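Local structure of Vv2_1132 (Vibrio vulnificus CMCP6, 5Y9S) at residues D[208-211]-D[212-216]. The protein is a LysR-family transcriptional regulator that probably binds DNA through its helix-turn-helix domain and senses an effector through its substrate-binding domain. Residues are numbered along the deposited sequence; the frame is centred on the assembly and turned at random.
Sequences HTFL and SKVVE
Thr209 and Ser212 meet at the start of helix 210-220, where Leu211 O accepts from Val215 N at 2.8 Å, while Val214 N is divided between Phe210 O and Leu211 O, both bonds weak, and the Lys213 N bond to Thr209 O is weak too. Thr209 is the N-cap: its OG1 takes the N-H of Ser212 at 3.2 Å, with an N-H...O angle of 155°. A chi1 of 60° sets that hydroxyl between the backbone N and carbonyl carbon of Thr209, where it can meet the Ser212 amide. The aliphatic chain of Lys213 runs back past the cap, CG and CD each 3.3 Å from Thr209 O, and the bend at its last torsion brings NZ to a weak hydrogen bond with Glu207 O. One turn apart, Phe210 and Val214 adjoin, CG2 of the valine lying obliquely to the ring; both side chains also touch Ile279 of strand 277-286. Helix 210-220 is the beta-alpha-beta crossover between strands 199-205 and 225-232 in the LysR substrate-binding domain, of the periplasmic-binding-protein fold. The threonine oxygen thus supplies an acceptor for a first-turn amide, while its hydroxyl, donating to Ser206 O, ties the helix start to the preceding loop.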
loop_
_atom_site.group_PDB
_atom_site.type_symbol
_atom_site.label_atom_id
_atom_site.label_comp_id
_atom_site.label_asym_id
_atom_site.label_seq_id
_atom_site.Cartn_x
_atom_site.Cartn_y
_atom_site.Cartn_z
ATOM N N HIS D 208 13.979 18.739 21.188
ATOM C CA HIS D 208 12.669 18.974 20.598
ATOM C C HIS D 208 11.548 18.899 21.630
ATOM O O HIS D 208 10.436 18.457 21.332
ATOM C CB HIS D 208 12.447 17.993 19.449
ATOM C CG HIS D 208 13.512 18.071 18.395
ATOM N ND1 HIS D 208 13.758 19.220 17.668
ATOM C CD2 HIS D 208 14.418 17.157 17.969
ATOM C CE1 HIS D 208 14.761 19.008 16.836
ATOM N NE2 HIS D 208 15.179 17.764 16.995
ATOM N N THR D 209 11.831 19.334 22.843
ATOM C CA THR D 209 10.859 19.422 23.914
ATOM C C THR D 209 10.678 20.883 24.284
ATOM O O THR D 209 11.557 21.715 24.054
ATOM C CB THR D 209 11.336 18.652 25.142
ATOM O OG1 THR D 209 12.577 19.221 25.589
ATOM C CG2 THR D 209 11.564 17.204 24.802
ATOM N N PHE D 210 9.554 21.193 24.918
ATOM C CA PHE D 210 9.418 22.549 25.435
ATOM C C PHE D 210 10.526 22.880 26.437
ATOM O O PHE D 210 11.095 23.982 26.404
ATOM C CB PHE D 210 8.064 22.753 26.093
ATOM C CG PHE D 210 7.956 24.072 26.790
ATOM C CD1 PHE D 210 7.727 25.228 26.058
ATOM C CD2 PHE D 210 8.128 24.176 28.164
ATOM C CE1 PHE D 210 7.645 26.453 26.676
ATOM C CE2 PHE D 210 8.028 25.414 28.797
ATOM C CZ PHE D 210 7.772 26.548 28.051
ATOM N N LEU D 211 10.851 21.941 27.336
ATOM C CA LEU D 211 11.734 22.307 28.440
ATOM C C LEU D 211 13.147 22.580 27.964
ATOM O O LEU D 211 13.849 23.395 28.565
ATOM C CB LEU D 211 11.716 21.231 29.535
ATOM C CG LEU D 211 10.332 21.133 30.182
ATOM C CD1 LEU D 211 10.210 19.902 31.048
ATOM C CD2 LEU D 211 10.077 22.394 30.962
ATOM N N SER D 212 13.571 21.936 26.884
ATOM C CA SER D 212 14.872 22.256 26.310
ATOM C C SER D 212 14.910 23.693 25.809
ATOM O O SER D 212 15.903 24.411 25.994
ATOM C CB SER D 212 15.167 21.295 25.166
ATOM O OG SER D 212 16.213 21.772 24.349
ATOM N N LYS D 213 13.846 24.110 25.126
ATOM C CA LYS D 213 13.766 25.451 24.578
ATOM C C LYS D 213 13.655 26.503 25.664
ATOM O O LYS D 213 13.860 27.688 25.383
ATOM C CB LYS D 213 12.579 25.529 23.624
ATOM C CG LYS D 213 12.657 24.480 22.521
ATOM C CD LYS D 213 11.298 24.228 21.903
ATOM C CE LYS D 213 11.429 23.299 20.721
ATOM N NZ LYS D 213 12.770 23.462 20.097
ATOM N N VAL D 214 13.354 26.094 26.896
ATOM C CA VAL D 214 13.253 27.004 28.032
ATOM C C VAL D 214 14.551 26.970 28.835
ATOM O O VAL D 214 15.021 28.001 29.336
ATOM C CB VAL D 214 12.029 26.633 28.892
ATOM C CG1 VAL D 214 12.214 27.011 30.338
ATOM C CG2 VAL D 214 10.836 27.335 28.354
ATOM N N VAL D 215 15.163 25.796 28.927
ATOM C CA VAL D 215 16.326 25.620 29.785
ATOM C C VAL D 215 17.606 26.041 29.081
ATOM O O VAL D 215 18.440 26.749 29.655
ATOM C CB VAL D 215 16.391 24.157 30.275
ATOM C CG1 VAL D 215 17.764 23.849 30.851
ATOM C CG2 VAL D 215 15.301 23.905 31.304
ATOM N N GLU D 216 17.789 25.635 27.834
ATOM C CA GLU D 216 19.092 25.845 27.209
ATOM C C GLU D 216 19.410 27.315 26.946
ATOM O O GLU D 216 20.584 27.707 27.042
ATOM C CB GLU D 216 19.200 25.031 25.920
ATOM C CG GLU D 216 19.241 23.528 26.187
ATOM C CD GLU D 216 20.584 23.049 26.706
ATOM O OE1 GLU D 216 21.480 23.890 26.954
ATOM O OE2 GLU D 216 20.750 21.822 26.865
#